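Local structure of putative retaining b-glycosidase (Saccharophagus degradans, 5A95) at residues V287-G293 / V325-W330; E185-E189 / Y251-P255; T67-I73 / V99-P105. The protein hydrolyses mixed-linkage beta-glucans as a family 5 glycoside hydrolase, probably by the retaining double-displacement mechanism of that family. The protein carries 1 engineered substitution. All coordinates share one frame; numbering follows the deposited sequence.

Contact 1 (V287-G293 / V325-W330); sequences VIATQLG and VSYTVW. Engineered in segment 287-293: Gln291 (natural residue Glu). With BGC (beta-D-glucopyranose), chain D.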
loop_
_atom_site.group_PDB
_atom_site.type_symbol
_atom_site.label_atom_id
_atom_site.label_comp_id
_atom_site.label_asym_id
_atom_site.label_seq_id
_atom_site.Cartn_x
_atom_site.Cartn_y
_atom_site.Cartn_z
ATOM N N VAL A 287 -29.210 15.444 2.762
ATOM C CA VAL A 287 -28.248 15.324 3.851
ATOM C C VAL A 287 -28.743 14.299 4.850
ATOM O O VAL A 287 -29.938 14.267 5.193
ATOM C CB VAL A 287 -28.052 16.685 4.549
ATOM C CG1 VAL A 287 -27.238 16.597 5.833
ATOM C CG2 VAL A 287 -27.428 17.648 3.579
ATOM N N ILE A 288 -27.831 13.445 5.309
ATOM C CA ILE A 288 -28.128 12.542 6.392
ATOM C C ILE A 288 -27.177 12.816 7.549
ATOM O O ILE A 288 -25.941 12.760 7.406
ATOM C CB ILE A 288 -28.058 11.028 6.035
ATOM C CG1 ILE A 288 -28.721 10.711 4.702
ATOM C CG2 ILE A 288 -28.643 10.185 7.165
ATOM C CD1 ILE A 288 -28.599 9.256 4.266
ATOM N N ALA A 289 -27.762 13.161 8.698
ATOM C CA ALA A 289 -26.996 13.303 9.921
ATOM C C ALA A 289 -26.783 11.902 10.485
ATOM O O ALA A 289 -27.583 11.425 11.298
ATOM C CB ALA A 289 -27.730 14.226 10.875
ATOM N N THR A 290 -25.737 11.218 9.999
ATOM C CA THR A 290 -25.583 9.807 10.316
ATOM C C THR A 290 -25.033 9.494 11.709
ATOM O O THR A 290 -25.039 8.337 12.108
ATOM C CB THR A 290 -24.776 9.068 9.250
ATOM O OG1 THR A 290 -23.591 9.810 8.965
ATOM C CG2 THR A 290 -25.574 8.832 7.995
ATOM N N GLN A 291 -24.594 10.529 12.417
ATOM C CA GLN A 291 -24.340 10.458 13.855
ATOM C C GLN A 291 -24.746 11.774 14.447
ATOM O O GLN A 291 -24.459 12.847 13.914
ATOM C CB GLN A 291 -22.881 10.169 14.201
ATOM C CG GLN A 291 -22.472 8.806 13.722
ATOM C CD GLN A 291 -21.093 8.354 14.132
ATOM O OE1 GLN A 291 -20.544 7.457 13.516
ATOM N NE2 GLN A 291 -20.591 8.873 15.218
ATOM N N LEU A 292 -25.429 11.671 15.571
ATOM C CA LEU A 292 -25.843 12.780 16.420
ATOM C C LEU A 292 -26.247 12.164 17.753
ATOM O O LEU A 292 -26.501 10.973 17.833
ATOM C CB LEU A 292 -26.987 13.591 15.800
ATOM C CG LEU A 292 -28.363 12.957 15.746
ATOM C CD1 LEU A 292 -29.472 13.995 15.669
ATOM C CD2 LEU A 292 -28.485 11.990 14.572
ATOM N N GLY A 293 -26.380 12.981 18.777
ATOM C CA GLY A 293 -26.804 12.524 20.089
ATOM C C GLY A 293 -26.012 13.170 21.204
ATOM O O GLY A 293 -25.097 13.921 20.940
ATOM N N VAL A 325 -33.885 17.252 6.965
ATOM C CA VAL A 325 -32.673 16.444 7.078
ATOM C C VAL A 325 -32.997 15.068 7.662
ATOM O O VAL A 325 -33.755 14.946 8.614
ATOM C CB VAL A 325 -31.633 17.225 7.910
ATOM C CG1 VAL A 325 -30.479 16.344 8.349
ATOM C CG2 VAL A 325 -31.095 18.400 7.078
ATOM N N SER A 326 -32.408 14.030 7.059
ATOM C CA SER A 326 -32.497 12.660 7.555
ATOM C C SER A 326 -31.481 12.428 8.673
ATOM O O SER A 326 -30.529 13.201 8.822
ATOM C CB SER A 326 -32.218 11.718 6.403
ATOM O OG SER A 326 -33.244 11.727 5.425
ATOM N N TYR A 327 -31.673 11.386 9.468
ATOM C CA TYR A 327 -30.783 11.166 10.600
ATOM C C TYR A 327 -30.795 9.739 11.118
ATOM O O TYR A 327 -31.789 9.044 11.062
ATOM C CB TYR A 327 -31.104 12.125 11.761
ATOM C CG TYR A 327 -32.517 12.047 12.257
ATOM C CD1 TYR A 327 -32.882 11.144 13.241
ATOM C CD2 TYR A 327 -33.500 12.845 11.717
ATOM C CE1 TYR A 327 -34.187 11.076 13.705
ATOM C CE2 TYR A 327 -34.804 12.788 12.170
ATOM C CZ TYR A 327 -35.150 11.892 13.154
ATOM O OH TYR A 327 -36.462 11.801 13.613
ATOM N N THR A 328 -29.647 9.345 11.680
ATOM C CA THR A 328 -29.521 8.123 12.444
ATOM C C THR A 328 -28.752 8.413 13.733
ATOM O O THR A 328 -27.561 8.727 13.717
ATOM C CB THR A 328 -28.849 6.984 11.673
ATOM O OG1 THR A 328 -27.601 7.381 11.121
ATOM C CG2 THR A 328 -29.731 6.480 10.555
ATOM N N VAL A 329 -29.435 8.291 14.876
ATOM C CA VAL A 329 -28.876 8.634 16.163
ATOM C C VAL A 329 -27.762 7.630 16.519
ATOM O O VAL A 329 -27.856 6.432 16.208
ATOM C CB VAL A 329 -29.969 8.570 17.249
ATOM C CG1 VAL A 329 -29.444 8.946 18.627
ATOM C CG2 VAL A 329 -31.128 9.488 16.887
ATOM N N TRP A 330 -26.733 8.121 17.207
ATOM C CA TRP A 330 -25.651 7.285 17.738
ATOM C C TRP A 330 -25.822 7.212 19.263
ATOM O O TRP A 330 -25.809 8.255 19.897
ATOM C CB TRP A 330 -24.265 7.907 17.377
ATOM C CG TRP A 330 -23.094 7.103 17.880
ATOM C CD1 TRP A 330 -22.561 7.140 19.135
ATOM C CD2 TRP A 330 -22.397 6.075 17.179
ATOM N NE1 TRP A 330 -21.528 6.238 19.238
ATOM C CE2 TRP A 330 -21.412 5.562 18.052
ATOM C CE3 TRP A 330 -22.496 5.550 15.887
ATOM C CZ2 TRP A 330 -20.543 4.533 17.682
ATOM C CZ3 TRP A 330 -21.646 4.538 15.516
ATOM C CH2 TRP A 330 -20.657 4.044 16.403
HETATM C C2 BGC D . -17.158 8.011 16.349
HETATM C C3 BGC D . -17.824 6.884 17.137
HETATM C C4 BGC D . -17.713 7.180 18.637
HETATM C C5 BGC D . -18.285 8.551 18.935
HETATM C C6 BGC D . -18.231 8.898 20.404
HETATM C C1 BGC D . -17.506 9.411 16.846
HETATM O O1 BGC D . -16.557 10.377 16.471
HETATM O O2 BGC D . -17.462 7.857 14.914
HETATM O O3 BGC D . -17.207 5.627 16.714
HETATM O O4 BGC D . -18.343 6.228 19.507
HETATM O O5 BGC D . -17.462 9.489 18.251
HETATM O O6 BGC D . -18.613 10.272 20.479
#
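Gln291, an engineered residue standing where the natural sequence has glutamate, runs alongside Trp330 and points the same way. Its CB lies 4.1 Å from CB of Trp330. CG leaves anti to the carbonyl carbon (chi1 -65°) and the chain stays extended beyond it, carrying CG and then CD past CE3, with CD of Gln291 coming to 3.6 Å from CE3 of Trp330. The amide ends nearly parallel to the ring, the planes 19° apart, with NE2 above the rim of one face. C3 of the glucose lies over the rim of that same face. NE2 bonds to OH of Tyr256 and, weakly, at 3.3 Å, to O2 of the glucose, while OE1 accepts from Arg103.

Behind this pair, strands 287-289 and 326-329 run parallel as neighbours in the (beta/alpha)8 barrel of family 5, joined through helix 312-323 in a beta-alpha-beta crossover. Ala289 is gripped at both ends: its N donates to Ser326 O at 2.8 Å, and its O accepts from Thr328 N at 3.0 Å. Past the strand end, the hydroxyl takes over: Thr328 OG1 donates to Thr290 O at 2.9 Å, from above the carbonyl plane rather than along a lone pair. Asn72 ND2 is a second donor to that oxygen. Leu292, in the loop beyond the strand, lays its CD2 3.8 Å from CB of Tyr327. Trp330 N then meets Leu292 O in an almost straight bond of 2.9 Å (174° at the hydrogen).

Contact 2 (E185-E189 / Y251-P255); sequences ELFNE and YAAHP. With BGC (beta-D-glucopyranose), chain D.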
loop_
_atom_site.group_PDB
_atom_site.type_symbol
_atom_site.label_atom_id
_atom_site.label_comp_id
_atom_site.label_asym_id
_atom_site.label_seq_id
_atom_site.Cartn_x
_atom_site.Cartn_y
_atom_site.Cartn_z
ATOM N N GLU A 185 -22.140 4.697 2.732
ATOM C CA GLU A 185 -21.450 5.814 3.408
ATOM C C GLU A 185 -19.955 5.518 3.366
ATOM O O GLU A 185 -19.447 4.698 4.119
ATOM C CB GLU A 185 -21.986 5.989 4.798
ATOM C CG GLU A 185 -21.357 7.148 5.559
ATOM C CD GLU A 185 -22.100 7.474 6.841
ATOM O OE1 GLU A 185 -23.014 6.695 7.186
ATOM O OE2 GLU A 185 -21.749 8.478 7.511
ATOM N N LEU A 186 -19.277 6.191 2.456
ATOM C CA LEU A 186 -17.976 5.792 1.945
ATOM C C LEU A 186 -16.854 5.769 2.984
ATOM O O LEU A 186 -15.985 4.902 2.918
ATOM C CB LEU A 186 -17.561 6.709 0.793
ATOM C CG LEU A 186 -18.557 6.776 -0.382
ATOM C CD1 LEU A 186 -17.982 7.663 -1.493
ATOM C CD2 LEU A 186 -18.917 5.401 -0.907
ATOM N N PHE A 187 -16.880 6.737 3.907
ATOM C CA PHE A 187 -15.826 6.866 4.918
ATOM C C PHE A 187 -16.389 7.707 6.056
ATOM O O PHE A 187 -16.498 8.929 5.942
ATOM C CB PHE A 187 -14.570 7.506 4.336
ATOM C CG PHE A 187 -13.394 7.453 5.276
ATOM C CD1 PHE A 187 -13.251 8.391 6.279
ATOM C CD2 PHE A 187 -12.419 6.482 5.135
ATOM C CE1 PHE A 187 -12.160 8.329 7.150
ATOM C CE2 PHE A 187 -11.354 6.415 5.990
ATOM C CZ PHE A 187 -11.224 7.333 6.998
ATOM N N ASN A 188 -16.726 7.047 7.168
ATOM C CA ASN A 188 -17.436 7.653 8.298
ATOM C C ASN A 188 -16.994 9.084 8.647
ATOM O O ASN A 188 -17.759 10.047 8.545
ATOM C CB ASN A 188 -17.297 6.704 9.471
ATOM C CG ASN A 188 -17.714 7.282 10.805
ATOM O OD1 ASN A 188 -18.809 7.781 10.995
ATOM N ND2 ASN A 188 -16.807 7.163 11.778
ATOM N N GLU A 189 -15.759 9.237 9.134
ATOM C CA GLU A 189 -15.314 10.516 9.699
ATOM C C GLU A 189 -13.942 10.931 9.213
ATOM O O GLU A 189 -12.910 10.605 9.853
ATOM C CB GLU A 189 -15.391 10.520 11.232
ATOM C CG GLU A 189 -16.812 10.752 11.721
ATOM C CD GLU A 189 -16.973 10.798 13.214
ATOM O OE1 GLU A 189 -16.104 10.273 13.915
ATOM O OE2 GLU A 189 -18.013 11.315 13.665
ATOM N N TYR A 251 -24.929 14.027 1.244
ATOM C CA TYR A 251 -23.817 14.422 2.104
ATOM C C TYR A 251 -24.142 14.121 3.574
ATOM O O TYR A 251 -25.275 14.261 4.031
ATOM C CB TYR A 251 -23.476 15.914 1.892
ATOM C CG TYR A 251 -22.862 16.198 0.553
ATOM C CD1 TYR A 251 -21.511 15.997 0.353
ATOM C CD2 TYR A 251 -23.634 16.627 -0.526
ATOM C CE1 TYR A 251 -20.918 16.255 -0.869
ATOM C CE2 TYR A 251 -23.059 16.860 -1.764
ATOM C CZ TYR A 251 -21.691 16.700 -1.924
ATOM O OH TYR A 251 -21.091 16.925 -3.142
ATOM N N ALA A 252 -23.103 13.687 4.292
ATOM C CA ALA A 252 -23.181 13.351 5.717
ATOM C C ALA A 252 -22.840 14.564 6.555
ATOM O O ALA A 252 -21.954 15.341 6.213
ATOM C CB ALA A 252 -22.224 12.209 6.055
ATOM N N ALA A 253 -23.419 14.641 7.743
ATOM C CA ALA A 253 -23.015 15.573 8.779
ATOM C C ALA A 253 -23.157 14.865 10.111
ATOM O O ALA A 253 -24.081 14.090 10.319
ATOM C CB ALA A 253 -23.882 16.820 8.768
ATOM N N HIS A 254 -22.242 15.177 11.039
ATOM C CA HIS A 254 -22.238 14.601 12.389
ATOM C C HIS A 254 -22.322 15.712 13.428
ATOM O O HIS A 254 -21.311 16.073 14.074
ATOM C CB HIS A 254 -20.994 13.748 12.609
ATOM C CG HIS A 254 -21.016 12.460 11.837
ATOM N ND1 HIS A 254 -20.021 11.511 11.948
ATOM C CD2 HIS A 254 -21.922 11.953 10.961
ATOM C CE1 HIS A 254 -20.301 10.490 11.170
ATOM N NE2 HIS A 254 -21.465 10.718 10.591
ATOM N N PRO A 255 -23.509 16.303 13.564
ATOM C CA PRO A 255 -23.618 17.493 14.383
ATOM C C PRO A 255 -23.823 17.181 15.881
ATOM O O PRO A 255 -24.883 17.462 16.473
ATOM C CB PRO A 255 -24.836 18.173 13.795
ATOM C CG PRO A 255 -25.727 17.020 13.394
ATOM C CD PRO A 255 -24.773 15.999 12.863
HETATM C C2 BGC D . -17.158 8.011 16.349
HETATM C C3 BGC D . -17.824 6.884 17.137
HETATM C C4 BGC D . -17.713 7.180 18.637
HETATM C C5 BGC D . -18.285 8.551 18.935
HETATM C C6 BGC D . -18.231 8.898 20.404
HETATM C C1 BGC D . -17.506 9.411 16.846
HETATM O O1 BGC D . -16.557 10.377 16.471
HETATM O O2 BGC D . -17.462 7.857 14.914
HETATM O O3 BGC D . -17.207 5.627 16.714
HETATM O O4 BGC D . -18.343 6.228 19.507
HETATM O O5 BGC D . -17.462 9.489 18.251
HETATM O O6 BGC D . -18.613 10.272 20.479
#
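His254 and Glu189 share the one direct hydrogen bond between 185-189 and 251-255: ND1 of His254 donates to OE2 of Glu189 at 2.6 Å, with 164° at the hydrogen. OE2 lies close to the ring plane at the imidazole edge and is met on its anti side, while the carboxylate itself is turned 55° from the ring. An extended Glu189 chain (chi2 -179°) carries the carboxylate out to both histidine and sugar.

Of the looser polar approaches, OD1 of Asn188 comes in plane at the ring edge, 3.1 Å from CE1 of His254, but its hydrogen bond is to Arg103. Glu185 OE2 stops 3.8 Å from NE2 of His254; Thr290 OG1 bonds to both atoms, and Glu185 OE1 forms a salt bridge with Arg103. Ala252 adds a methyl, its CB 4.0 Å from Glu185 OE2.

Toward the glucose, Asn188 ND2 donates to O2 at 3.3 Å, nearly straight, and O1 donates to Glu189 OE1 at 2.6 Å. The Asn-Glu pair matches the family 5 motif whose glutamate is the general acid/base, so Glu189 probably has that role, with His254 fixing the rotation of its carboxylate beside the anomeric oxygen.

Contact 3 (T67-I73 / V99-P105); sequences TFRGVNI and VNTIRLP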
loop_
_atom_site.group_PDB
_atom_site.type_symbol
_atom_site.label_atom_id
_atom_site.label_comp_id
_atom_site.label_asym_id
_atom_site.label_seq_id
_atom_site.Cartn_x
_atom_site.Cartn_y
_atom_site.Cartn_z
ATOM N N THR A 67 -37.671 10.343 4.144
ATOM C CA THR A 67 -36.681 10.770 5.145
ATOM C C THR A 67 -36.178 9.553 5.886
ATOM O O THR A 67 -36.965 8.820 6.456
ATOM C CB THR A 67 -37.347 11.769 6.143
ATOM O OG1 THR A 67 -37.969 12.834 5.390
ATOM C CG2 THR A 67 -36.350 12.344 7.088
ATOM N N PHE A 68 -34.865 9.317 5.867
ATOM C CA PHE A 68 -34.295 8.261 6.721
ATOM C C PHE A 68 -34.360 8.768 8.174
ATOM O O PHE A 68 -33.919 9.887 8.466
ATOM C CB PHE A 68 -32.833 7.945 6.362
ATOM C CG PHE A 68 -32.617 7.426 4.963
ATOM C CD1 PHE A 68 -32.707 6.077 4.693
ATOM C CD2 PHE A 68 -32.344 8.281 3.911
ATOM C CE1 PHE A 68 -32.529 5.582 3.430
ATOM C CE2 PHE A 68 -32.128 7.782 2.636
ATOM C CZ PHE A 68 -32.250 6.443 2.386
ATOM N N ARG A 69 -34.928 7.956 9.056
ATOM C CA ARG A 69 -35.079 8.277 10.463
ATOM C C ARG A 69 -34.810 6.988 11.212
ATOM O O ARG A 69 -35.570 6.016 11.129
ATOM C CB ARG A 69 -36.505 8.761 10.806
ATOM C CG ARG A 69 -36.959 10.039 10.112
ATOM C CD ARG A 69 -38.385 10.444 10.533
ATOM N NE ARG A 69 -39.313 9.343 10.262
ATOM C CZ ARG A 69 -40.040 9.183 9.169
ATOM N NH1 ARG A 69 -40.024 10.093 8.192
ATOM N NH2 ARG A 69 -40.781 8.092 9.055
ATOM N N GLY A 70 -33.727 6.955 11.975
ATOM C CA GLY A 70 -33.416 5.736 12.709
ATOM C C GLY A 70 -32.216 5.847 13.602
ATOM O O GLY A 70 -31.945 6.906 14.175
ATOM N N VAL A 71 -31.498 4.732 13.718
ATOM C CA VAL A 71 -30.422 4.606 14.677
ATOM C C VAL A 71 -29.246 3.844 14.078
ATOM O O VAL A 71 -29.408 3.046 13.151
ATOM C CB VAL A 71 -30.855 3.878 15.968
ATOM C CG1 VAL A 71 -32.065 4.548 16.585
ATOM C CG2 VAL A 71 -31.172 2.413 15.714
ATOM N N ASN A 72 -28.065 4.106 14.643
ATOM C CA ASN A 72 -26.935 3.193 14.600
ATOM C C ASN A 72 -27.139 2.067 15.580
ATOM O O ASN A 72 -27.664 2.287 16.681
ATOM C CB ASN A 72 -25.668 3.937 15.029
ATOM C CG ASN A 72 -25.158 4.878 13.974
ATOM O OD1 ASN A 72 -24.376 4.462 13.128
ATOM N ND2 ASN A 72 -25.618 6.124 13.987
ATOM N N ILE A 73 -26.645 0.889 15.219
ATOM C CA ILE A 73 -26.349 -0.161 16.171
ATOM C C ILE A 73 -24.840 -0.343 16.140
ATOM O O ILE A 73 -24.141 0.301 15.337
ATOM C CB ILE A 73 -27.100 -1.463 15.866
ATOM C CG1 ILE A 73 -26.770 -1.983 14.463
ATOM C CG2 ILE A 73 -28.606 -1.262 16.059
ATOM C CD1 ILE A 73 -27.367 -3.344 14.152
ATOM N N VAL A 99 -38.349 3.488 13.925
ATOM C CA VAL A 99 -37.312 3.668 12.920
ATOM C C VAL A 99 -37.732 3.168 11.548
ATOM O O VAL A 99 -38.482 2.200 11.439
ATOM C CB VAL A 99 -35.977 2.980 13.265
ATOM C CG1 VAL A 99 -35.540 3.260 14.702
ATOM C CG2 VAL A 99 -35.977 1.491 12.960
ATOM N N ASN A 100 -37.210 3.802 10.492
ATOM C CA ASN A 100 -37.292 3.241 9.167
ATOM C C ASN A 100 -35.906 2.883 8.621
ATOM O O ASN A 100 -35.805 2.419 7.489
ATOM C CB ASN A 100 -38.070 4.133 8.201
ATOM C CG ASN A 100 -37.383 5.463 7.916
ATOM O OD1 ASN A 100 -36.199 5.609 8.084
ATOM N ND2 ASN A 100 -38.138 6.429 7.441
ATOM N N THR A 101 -34.848 3.082 9.426
ATOM C CA THR A 101 -33.455 2.930 8.993
ATOM C C THR A 101 -32.580 2.465 10.134
ATOM O O THR A 101 -32.712 2.941 11.260
ATOM C CB THR A 101 -32.908 4.300 8.496
ATOM O OG1 THR A 101 -33.699 4.771 7.412
ATOM C CG2 THR A 101 -31.479 4.182 8.002
ATOM N N ILE A 102 -31.661 1.555 9.828
ATOM C CA ILE A 102 -30.571 1.216 10.716
ATOM C C ILE A 102 -29.253 1.444 9.983
ATOM O O ILE A 102 -29.105 1.027 8.824
ATOM C CB ILE A 102 -30.663 -0.244 11.179
ATOM C CG1 ILE A 102 -31.892 -0.400 12.072
ATOM C CG2 ILE A 102 -29.411 -0.662 11.952
ATOM C CD1 ILE A 102 -32.212 -1.817 12.491
ATOM N N ARG A 103 -28.316 2.114 10.656
ATOM C CA ARG A 103 -26.947 2.302 10.156
ATOM C C ARG A 103 -26.037 1.264 10.807
ATOM O O ARG A 103 -26.038 1.113 12.039
ATOM C CB ARG A 103 -26.449 3.700 10.454
ATOM C CG ARG A 103 -25.022 4.006 10.014
ATOM C CD ARG A 103 -24.772 5.485 10.160
ATOM N NE ARG A 103 -23.472 6.007 9.759
ATOM C CZ ARG A 103 -22.472 6.355 10.567
ATOM N NH1 ARG A 103 -22.463 6.004 11.848
ATOM N NH2 ARG A 103 -21.446 7.059 10.084
ATOM N N LEU A 104 -25.274 0.561 9.975
ATOM C CA LEU A 104 -24.335 -0.473 10.407
ATOM C C LEU A 104 -22.918 0.095 10.306
ATOM O O LEU A 104 -22.446 0.306 9.197
ATOM C CB LEU A 104 -24.448 -1.713 9.509
ATOM C CG LEU A 104 -25.795 -2.432 9.410
ATOM C CD1 LEU A 104 -25.650 -3.700 8.558
ATOM C CD2 LEU A 104 -26.317 -2.777 10.789
ATOM N N PRO A 105 -22.250 0.344 11.447
ATOM C CA PRO A 105 -20.909 0.929 11.416
ATOM C C PRO A 105 -19.875 -0.178 11.329
ATOM O O PRO A 105 -19.419 -0.707 12.358
ATOM C CB PRO A 105 -20.833 1.688 12.742
ATOM C CG PRO A 105 -21.674 0.890 13.673
ATOM C CD PRO A 105 -22.790 0.301 12.832
#
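Arg103 presents its guanidinium edge-on to Asn72: OD1 lies in the guanidinium plane and takes a nearly straight bond from NH1 at 2.8 Å, while the amide stands perpendicular to that plane. At the other end of the contact, Arg69 has the amide nitrogen of Asn100 over one face, offset to the rim. The Phe68 ring receives Thr101 OG1 in plane at its edge, 3.2 Å from CD1.

Most of these groups sit on two parallel neighbouring strands of the (beta/alpha)8 barrel, 69-72 and 101-105, crossing at -27°. Arg103 N donates to Val71 O at 2.9 Å and Ile73 N to Arg103 O at 3.2 Å. Asn72 and Arg103 point to the same side of the sheet, and Arg103, with CG anti to N (chi1 178°) and extended as far as NE, carries its guanidinium into the barrel interior, toward Glu185 and the loop after strand 181-185. Asn72 ND2, in turn, donates to Val329 O, which fixes the amide so that its oxygen is left for the arginine. Val71 and Ile102 face the other way, toward helix 87-96. Further along, Ile73 CG1 rests 3.9 Å from CG2 of Ile102.

Ahead of the strands, the Asn100 amide bonds to backbone on both sides of Phe68. Its CG sits between N and the carbonyl carbon (chi1 66°), turning ND2 to Thr67 O at 2.8 Å. Its OD1 has two donors arriving from opposite faces of the amide: Arg69 N at 2.8 Å and Thr101 OG1 at 2.7 Å.

How the contacts relate
From the N terminus, contact 3 comes first: after helix 87-96, strand 101-106 returns beside 65-72 and closes that loop. Contact 2 opens at the end of strand 181-185 and closes at strand 250-252; its segments lie 62 residues apart at their closest ends, with 224-227 between them in the sheet. Contact 1 follows, closing across helix 312-323. The three are in series; none nests or crosses. Strand 326-329 also pairs with 65-72, so contacts 1 and 3 together bring the last barrel strand back to the first, Val329 O meeting Asn72 N at 2.8 Å. Inside the barrel, Arg103 of contact 3 reaches contact 2, and Thr290 ties contact 1 into contact 2.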